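Local atomic coordinates of probable tagatose 6-phosphate kinase (Sinorhizobium meliloti, PDB entry 3TXV), a protein that probably takes part in carbohydrate metabolism, possibly as a tagatose-6-phosphate kinase. Residues Gln56-Gly61 with Asn99-Leu104. Residues are numbered along the deposited sequence; the frame is centred on the assembly and turned at random.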
ATOM      1  N   GLN A  56       6.244  -7.054   5.581  1.00 47.00           N
ATOM      2  CA  GLN A  56       5.733  -6.154   6.588  1.00 47.32           C
ATOM      3  C   GLN A  56       5.246  -6.946   7.806  1.00 47.81           C
ATOM      4  O   GLN A  56       5.563  -6.581   8.935  1.00 48.13           O
ATOM      5  CB  GLN A  56       4.616  -5.307   5.945  1.00 47.16           C
ATOM      6  CG  GLN A  56       4.011  -4.166   6.764  1.00 47.10           C
ATOM      7  CD  GLN A  56       2.739  -3.601   6.102  1.00 48.19           C
ATOM      8  OE1 GLN A  56       1.828  -3.084   6.778  1.00 47.88           O
ATOM      9  NE2 GLN A  56       2.673  -3.709   4.771  1.00 46.60           N
ATOM     10  N   VAL A  57       4.495  -8.029   7.578  1.00 48.07           N
ATOM     11  CA  VAL A  57       3.858  -8.765   8.667  1.00 48.84           C
ATOM     12  C   VAL A  57       3.782 -10.261   8.412  1.00 49.46           C
ATOM     13  O   VAL A  57       3.225 -10.694   7.416  1.00 50.03           O
ATOM     14  CB  VAL A  57       2.429  -8.203   9.057  1.00 49.31           C
ATOM     15  CG1 VAL A  57       2.374  -6.656   8.976  1.00 48.76           C
ATOM     16  CG2 VAL A  57       1.267  -8.873   8.272  1.00 48.15           C
ATOM     17  N   ASN A  58       4.343 -11.048   9.325  1.00 49.98           N
ATOM     18  CA  ASN A  58       4.335 -12.503   9.205  1.00 50.53           C
ATOM     19  C   ASN A  58       4.570 -13.127  10.568  1.00 50.59           C
ATOM     20  O   ASN A  58       4.837 -12.403  11.514  1.00 50.86           O
ATOM     21  CB  ASN A  58       5.384 -12.983   8.188  1.00 50.98           C
ATOM     22  CG  ASN A  58       6.777 -12.448   8.475  1.00 52.68           C
ATOM     23  OD1 ASN A  58       7.353 -12.685   9.546  1.00 55.32           O
ATOM     24  ND2 ASN A  58       7.332 -11.724   7.510  1.00 53.78           N
ATOM     25  N   GLN A  59       4.492 -14.455  10.662  1.00 50.60           N
ATOM     26  CA  GLN A  59       4.604 -15.164  11.941  1.00 50.64           C
ATOM     27  C   GLN A  59       5.793 -14.725  12.762  1.00 51.09           C
ATOM     28  O   GLN A  59       5.708 -14.716  13.991  1.00 50.92           O
ATOM     29  CB  GLN A  59       4.677 -16.686  11.742  1.00 50.60           C
ATOM     30  CG  GLN A  59       6.004 -17.203  11.162  1.00 49.28           C
ATOM     31  CD  GLN A  59       6.007 -17.175   9.654  1.00 47.56           C
ATOM     32  OE1 GLN A  59       5.290 -16.372   9.051  1.00 46.55           O
ATOM     33  NE2 GLN A  59       6.797 -18.065   9.029  1.00 44.62           N
ATOM     34  N   ASP A  60       6.886 -14.374  12.072  1.00 51.85           N
ATOM     35  CA  ASP A  60       8.167 -14.021  12.701  1.00 52.97           C
ATOM     36  C   ASP A  60       8.240 -12.564  13.131  1.00 53.20           C
ATOM     37  O   ASP A  60       9.224 -12.156  13.763  1.00 53.53           O
ATOM     38  CB  ASP A  60       9.356 -14.329  11.782  1.00 53.29           C
ATOM     39  CG  ASP A  60       9.651 -15.825  11.666  1.00 55.41           C
ATOM     40  OD1 ASP A  60      10.243 -16.210  10.619  1.00 57.34           O
ATOM     41  OD2 ASP A  60       9.297 -16.603  12.598  1.00 56.08           O
ATOM     42  N   GLY A  61       7.207 -11.797  12.780  1.00 53.20           N
ATOM     43  CA  GLY A  61       7.085 -10.389  13.153  1.00 53.22           C
ATOM     44  C   GLY A  61       7.276  -9.433  11.984  1.00 53.36           C
ATOM     45  O   GLY A  61       6.849  -8.266  12.037  1.00 53.04           O
ATOM     46  N   ASN A  99       9.328 -14.611  -0.499  1.00 39.61           N
ATOM     47  CA  ASN A  99      10.121 -13.370  -0.498  1.00 40.06           C
ATOM     48  C   ASN A  99      10.889 -13.015   0.783  1.00 40.41           C
ATOM     49  O   ASN A  99      12.057 -12.676   0.708  1.00 40.86           O
ATOM     50  CB  ASN A  99       9.270 -12.186  -0.935  1.00 40.48           C
ATOM     51  CG  ASN A  99      10.087 -10.944  -1.155  1.00 40.73           C
ATOM     52  OD1 ASN A  99      10.660 -10.753  -2.227  1.00 42.38           O
ATOM     53  ND2 ASN A  99      10.148 -10.085  -0.142  1.00 39.90           N
ATOM     54  N   PRO A 100      10.248 -13.071   1.965  1.00 41.14           N
ATOM     55  CA  PRO A 100      11.018 -12.592   3.124  1.00 41.66           C
ATOM     56  C   PRO A 100      12.113 -13.556   3.563  1.00 42.63           C
ATOM     57  O   PRO A 100      12.825 -13.283   4.547  1.00 43.25           O
ATOM     58  CB  PRO A 100       9.969 -12.475   4.226  1.00 41.14           C
ATOM     59  CG  PRO A 100       8.682 -12.431   3.512  1.00 40.74           C
ATOM     60  CD  PRO A 100       8.853 -13.332   2.338  1.00 40.92           C
ATOM     61  N   TRP A 101      12.250 -14.664   2.842  1.00 43.09           N
ATOM     62  CA  TRP A 101      13.184 -15.702   3.235  1.00 43.61           C
ATOM     63  C   TRP A 101      13.872 -16.209   2.017  1.00 44.87           C
ATOM     64  O   TRP A 101      14.357 -17.343   2.007  1.00 45.30           O
ATOM     65  CB  TRP A 101      12.456 -16.860   3.901  1.00 42.86           C
ATOM     66  CG  TRP A 101      11.772 -16.474   5.154  1.00 40.62           C
ATOM     67  CD1 TRP A 101      12.350 -16.216   6.350  1.00 40.31           C
ATOM     68  CD2 TRP A 101      10.367 -16.304   5.337  1.00 37.86           C
ATOM     69  NE1 TRP A 101      11.388 -15.895   7.287  1.00 39.76           N
ATOM     70  CE2 TRP A 101      10.161 -15.941   6.683  1.00 37.41           C
ATOM     71  CE3 TRP A 101       9.259 -16.412   4.491  1.00 36.32           C
ATOM     72  CZ2 TRP A 101       8.896 -15.676   7.202  1.00 35.12           C
ATOM     73  CZ3 TRP A 101       7.996 -16.171   5.020  1.00 33.87           C
ATOM     74  CH2 TRP A 101       7.832 -15.804   6.362  1.00 32.35           C
ATOM     75  N   LYS A 102      13.929 -15.363   0.993  1.00 45.70           N
ATOM     76  CA  LYS A 102      14.437 -15.776  -0.296  1.00 46.52           C
ATOM     77  C   LYS A 102      15.960 -15.986  -0.332  1.00 47.09           C
ATOM     78  O   LYS A 102      16.508 -16.634  -1.236  1.00 46.96           O
ATOM     79  CB  LYS A 102      13.951 -14.822  -1.369  1.00 46.49           C
ATOM     80  CG  LYS A 102      14.622 -13.479  -1.397  1.00 48.02           C
ATOM     81  CD  LYS A 102      14.063 -12.687  -2.581  1.00 50.23           C
ATOM     82  CE  LYS A 102      15.079 -11.747  -3.179  1.00 50.09           C
ATOM     83  NZ  LYS A 102      14.384 -10.454  -3.361  1.00 49.98           N
ATOM     84  N   HIS A 103      16.646 -15.470   0.675  1.00 47.85           N
ATOM     85  CA  HIS A 103      18.070 -15.777   0.815  1.00 48.88           C
ATOM     86  C   HIS A 103      18.292 -17.240   1.189  1.00 48.51           C
ATOM     87  O   HIS A 103      19.381 -17.777   0.964  1.00 48.58           O
ATOM     88  CB  HIS A 103      18.704 -14.875   1.854  1.00 49.07           C
ATOM     89  CG  HIS A 103      17.947 -14.845   3.135  1.00 51.33           C
ATOM     90  ND1 HIS A 103      18.370 -15.514   4.260  1.00 54.08           N
ATOM     91  CD2 HIS A 103      16.771 -14.259   3.462  1.00 54.06           C
ATOM     92  CE1 HIS A 103      17.503 -15.317   5.242  1.00 55.40           C
ATOM     93  NE2 HIS A 103      16.521 -14.563   4.781  1.00 56.09           N
ATOM     94  N   LEU A 104      17.258 -17.880   1.752  1.00 48.31           N
ATOM     95  CA  LEU A 104      17.338 -19.313   2.136  1.00 47.78           C
ATOM     96  C   LEU A 104      17.107 -20.296   0.985  1.00 47.46           C
ATOM     97  O   LEU A 104      16.652 -19.896  -0.097  1.00 47.38           O
ATOM     98  CB  LEU A 104      16.420 -19.626   3.317  1.00 47.42           C
ATOM     99  CG  LEU A 104      16.779 -18.846   4.577  1.00 47.72           C
ATOM    100  CD1 LEU A 104      15.698 -18.987   5.684  1.00 47.25           C
ATOM    101  CD2 LEU A 104      18.194 -19.233   5.067  1.00 46.33           C
TER
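Trp101 meets Asn58, Gln59 and Asp60 where two neighbouring loops of an eight-stranded beta/alpha barrel run side by side, one following strand 48-53 and the other strand 89-96. The pairing illustrates how such loops, each leading from a strand to the next helix, can pack through one large aromatic, with no hydrogen bond between residues 56-61 and 99-104. With CG beside its backbone N (chi1 -63°), Trp101 presents the outer end of its six-membered ring to the first loop. The Gln59 amide approaches it obliquely, its plane turned 45° from the indole, with NE2 3.6 Å from Trp101 CH2. Gln59 also touches Lys112, Ala115 and Met116 of helix 106-121; an alanine here would remove the amide and probably leave the CH2 and CZ2 corner of the indole without this neighbour, opening a gap beside Ala115 and Met116. Asn58 lies against the same ring end, its CG 4.1 Å from Trp101 CZ2. Its ND2 donates to Cys54 O. Asn58 opens a type I turn, closed by Gly61 N to Asn58 O (2.8 Å), and its OD1 takes a weak bond from Asp60 N within that turn. Pro100 CB sits 3.9 Å above the centre of one indole face. Asp60, whose OD1 also forms a long, weak ion pair with Lys112, reaches the indole edge near the ring plane, its carboxylate turned 84° from that plane and OD1 3.5 Å from Trp101 NE1.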